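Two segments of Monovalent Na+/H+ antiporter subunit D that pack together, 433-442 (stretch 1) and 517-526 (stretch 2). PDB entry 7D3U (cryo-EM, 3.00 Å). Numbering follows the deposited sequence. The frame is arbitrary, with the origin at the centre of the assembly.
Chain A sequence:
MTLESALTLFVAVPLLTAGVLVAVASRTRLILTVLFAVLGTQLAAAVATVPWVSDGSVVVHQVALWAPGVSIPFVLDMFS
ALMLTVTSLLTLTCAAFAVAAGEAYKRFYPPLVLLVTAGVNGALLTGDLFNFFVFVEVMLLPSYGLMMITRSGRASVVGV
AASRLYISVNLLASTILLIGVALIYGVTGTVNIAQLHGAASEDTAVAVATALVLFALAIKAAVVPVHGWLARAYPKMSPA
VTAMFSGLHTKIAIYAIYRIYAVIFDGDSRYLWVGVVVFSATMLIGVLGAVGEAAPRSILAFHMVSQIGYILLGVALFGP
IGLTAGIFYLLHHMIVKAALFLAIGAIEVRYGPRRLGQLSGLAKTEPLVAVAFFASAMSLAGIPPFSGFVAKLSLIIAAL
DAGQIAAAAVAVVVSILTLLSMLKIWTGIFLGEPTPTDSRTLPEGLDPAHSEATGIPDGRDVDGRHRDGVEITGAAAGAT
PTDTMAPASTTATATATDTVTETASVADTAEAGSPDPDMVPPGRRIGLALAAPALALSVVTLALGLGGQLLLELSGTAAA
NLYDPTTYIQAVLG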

# COMPACT_ATOMS: atom_id res chain seq x y z
N GLU A 433 26.90 -15.14 15.29
CA GLU A 433 26.76 -16.06 16.42
C GLU A 433 25.56 -15.68 17.26
O GLU A 433 25.32 -14.50 17.51
CB GLU A 433 28.02 -16.05 17.29
CG GLU A 433 29.21 -16.75 16.67
CD GLU A 433 29.02 -18.24 16.58
OE1 GLU A 433 28.25 -18.80 17.39
OE2 GLU A 433 29.64 -18.87 15.70
N PRO A 434 24.78 -16.66 17.71
CA PRO A 434 23.61 -16.35 18.54
C PRO A 434 24.00 -15.72 19.87
O PRO A 434 24.59 -16.39 20.73
CB PRO A 434 22.93 -17.71 18.73
CG PRO A 434 23.48 -18.57 17.65
CD PRO A 434 24.88 -18.10 17.42
N THR A 435 23.68 -14.45 20.04
CA THR A 435 23.96 -13.71 21.26
C THR A 435 22.71 -13.61 22.12
O THR A 435 21.59 -13.53 21.61
CB THR A 435 24.46 -12.30 20.94
OG1 THR A 435 23.58 -11.69 19.98
CG2 THR A 435 25.87 -12.34 20.37
N PRO A 436 22.87 -13.61 23.45
CA PRO A 436 21.70 -13.49 24.34
C PRO A 436 21.09 -12.10 24.23
O PRO A 436 21.79 -11.09 24.35
CB PRO A 436 22.29 -13.74 25.73
CG PRO A 436 23.62 -14.39 25.48
CD PRO A 436 24.11 -13.82 24.20
N THR A 437 19.78 -12.05 24.01
CA THR A 437 19.04 -10.81 23.88
C THR A 437 17.94 -10.74 24.93
O THR A 437 17.51 -11.76 25.48
CB THR A 437 18.44 -10.65 22.48
OG1 THR A 437 17.90 -9.33 22.34
CG2 THR A 437 17.33 -11.67 22.26
N ASP A 438 17.48 -9.52 25.20
CA ASP A 438 16.52 -9.28 26.26
C ASP A 438 15.13 -9.72 25.86
O ASP A 438 14.75 -9.69 24.68
CB ASP A 438 16.51 -7.79 26.63
CG ASP A 438 16.51 -6.89 25.41
OD1 ASP A 438 16.58 -7.43 24.29
OD2 ASP A 438 16.44 -5.66 25.58
N SER A 439 14.35 -10.15 26.85
CA SER A 439 12.96 -10.57 26.64
C SER A 439 12.09 -9.32 26.66
O SER A 439 11.46 -8.96 27.66
CB SER A 439 12.53 -11.56 27.71
OG SER A 439 13.06 -11.21 28.97
N ARG A 440 12.05 -8.64 25.51
CA ARG A 440 11.24 -7.44 25.36
C ARG A 440 10.75 -7.42 23.91
O ARG A 440 11.44 -6.94 23.01
CB ARG A 440 12.03 -6.18 25.70
CG ARG A 440 11.23 -4.89 25.66
CD ARG A 440 12.07 -3.72 26.13
NE ARG A 440 11.32 -2.47 26.12
CZ ARG A 440 11.84 -1.29 26.44
NH1 ARG A 440 13.11 -1.20 26.80
NH2 ARG A 440 11.09 -0.20 26.41
N THR A 441 9.55 -7.96 23.70
CA THR A 441 8.99 -8.15 22.37
C THR A 441 7.94 -7.10 22.03
O THR A 441 7.21 -7.27 21.05
CB THR A 441 8.39 -9.54 22.24
OG1 THR A 441 7.37 -9.72 23.23
CG2 THR A 441 9.46 -10.60 22.46
N LEU A 442 7.84 -6.04 22.82
CA LEU A 442 6.87 -4.98 22.57
C LEU A 442 7.51 -3.63 22.89
O LEU A 442 7.94 -3.40 24.02
CB LEU A 442 5.61 -5.19 23.41
CG LEU A 442 4.56 -6.15 22.84
CD1 LEU A 442 3.68 -6.68 23.95
CD2 LEU A 442 3.74 -5.46 21.78
N PRO A 517 14.24 -7.47 30.58
CA PRO A 517 14.80 -7.92 31.85
C PRO A 517 16.12 -8.64 31.64
O PRO A 517 16.93 -8.24 30.80
CB PRO A 517 13.81 -8.82 32.58
N ASP A 518 16.34 -9.70 32.41
CA ASP A 518 17.55 -10.50 32.26
C ASP A 518 17.63 -11.08 30.86
O ASP A 518 16.63 -11.49 30.28
CB ASP A 518 17.58 -11.62 33.30
CG ASP A 518 18.86 -12.43 33.26
OD1 ASP A 518 19.74 -12.10 32.43
OD2 ASP A 518 18.99 -13.38 34.05
N MET A 519 18.84 -11.11 30.31
CA MET A 519 19.04 -11.55 28.94
C MET A 519 18.72 -13.04 28.81
O MET A 519 19.18 -13.86 29.61
CB MET A 519 20.48 -11.28 28.49
CG MET A 519 21.03 -9.96 28.99
SD MET A 519 20.09 -8.54 28.41
CE MET A 519 20.60 -8.47 26.70
N VAL A 520 17.93 -13.37 27.80
CA VAL A 520 17.55 -14.77 27.56
C VAL A 520 18.65 -15.45 26.75
O VAL A 520 19.10 -14.88 25.74
CB VAL A 520 16.21 -14.84 26.83
CG1 VAL A 520 15.62 -16.23 26.94
CG2 VAL A 520 15.26 -13.81 27.39
N PRO A 521 19.11 -16.63 27.15
CA PRO A 521 20.09 -17.34 26.34
C PRO A 521 19.49 -17.70 24.99
O PRO A 521 18.26 -17.81 24.85
CB PRO A 521 20.40 -18.59 27.17
CG PRO A 521 19.20 -18.77 28.03
CD PRO A 521 18.74 -17.38 28.36
N PRO A 522 20.32 -17.87 23.97
CA PRO A 522 19.79 -18.17 22.63
C PRO A 522 19.02 -19.47 22.61
O PRO A 522 19.47 -20.49 23.14
CB PRO A 522 21.05 -18.24 21.76
CG PRO A 522 22.08 -17.47 22.52
CD PRO A 522 21.78 -17.72 23.96
N GLY A 523 17.85 -19.44 21.98
CA GLY A 523 17.02 -20.61 21.89
C GLY A 523 16.04 -20.50 20.74
O GLY A 523 16.15 -19.60 19.90
N ARG A 524 15.09 -21.42 20.71
CA ARG A 524 14.09 -21.48 19.65
C ARG A 524 12.80 -20.84 20.17
O ARG A 524 12.02 -21.48 20.87
CB ARG A 524 13.86 -22.92 19.22
CG ARG A 524 12.92 -23.09 18.04
CD ARG A 524 12.96 -24.51 17.52
NE ARG A 524 12.31 -24.64 16.22
CZ ARG A 524 11.04 -24.99 16.05
NH1 ARG A 524 10.28 -25.24 17.10
NH2 ARG A 524 10.53 -25.08 14.83
N ARG A 525 12.59 -19.58 19.81
CA ARG A 525 11.39 -18.86 20.23
C ARG A 525 10.22 -19.08 19.27
O ARG A 525 9.09 -19.29 19.71
CB ARG A 525 11.67 -17.37 20.34
CG ARG A 525 12.65 -16.99 21.43
CD ARG A 525 12.57 -15.50 21.72
NE ARG A 525 13.77 -15.00 22.38
CZ ARG A 525 13.96 -13.73 22.71
NH1 ARG A 525 13.03 -12.83 22.43
NH2 ARG A 525 15.08 -13.37 23.32
N ILE A 526 10.48 -19.04 17.97
CA ILE A 526 9.42 -19.12 16.96
C ILE A 526 9.06 -20.59 16.77
O ILE A 526 9.80 -21.35 16.15
CB ILE A 526 9.86 -18.48 15.64
CG1 ILE A 526 10.26 -17.03 15.86
CG2 ILE A 526 8.75 -18.58 14.61
CD1 ILE A 526 10.92 -16.40 14.66

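Residues 433-442 and 517-526 of one chain run antiparallel past each other in largely extended conformation, and touching residues lie at least 78 positions apart in sequence. Regular pairing is confined to a short, weakly bonded bridge centred on Thr 437 and Val 520, whose CA atoms are 5.6 Å apart. The amide N of Val 520 donates to the carbonyl O of Thr 437 at 2.9 Å, with an N-H...O angle of 152°. The return bond, from Thr 437 N to Val 520 O, is weak: 3.4 Å long and bent to 127°. On one flank the next donor in the register would be Pro 522, whose N carries no hydrogen, and no further pairing follows. The backbones nevertheless stay close, with CA-CA distances of 4.6 Å for Pro 436 and Pro 521 and 4.3 Å for Asp 438 and Met 519. Within stretch 1, a weak bond from Arg 440 N to Asp 438 O (3.0 Å) spans a tight turn at Ser 439 (phi/psi -84/81) just beyond the bridge.

Much of the apolar packing comes from Pro 434, Pro 436 and Pro 522. Pro 522 points toward stretch 1 and meets Pro 434, which points back at it, CB to CB at 3.6 Å; its CG also lies 3.3 Å from the carbonyl O of Pro 434. Pro 436 touches the same ring, its CG 4.1 Å from CD of Pro 522, and reaches Met 519 as well, CB to CB at 4.1 Å. Met 519, with all three chi angles in m, curls so that its CE sits 3.6 Å from the backbone N of Asp 438 and 3.7 Å from Pro 436 O.

Thr 437 and Val 520 project from the same face of the bridge. On the Val 520 side, its CG2 packs against CB of Ser 439 at 3.6 Å. Thr 437, with chi1 in t, places its CG2 3.0 Å from NH2 of Arg 525, a tight approach of a methyl to a guanidinium nitrogen rather than a polar bond. Its OG1 instead donates to OD1 of neighbouring Asp 438 at 3.0 Å, within the stretch.

Arg 525 points toward stretch 1 and, with chi2 and chi3 in t, extends its side chain across to it. The edge of the guanidinium faces Asp 438 O, 3.9 Å from NH2, and Thr 441 CG2, 4.2 Å from NH1; NH1 is hydrogen-bonded elsewhere in the structure. No salt bridge links the stretches; the contact, which buries 578 Å² in all, combines two backbone hydrogen bonds, one of them weak, with close packing.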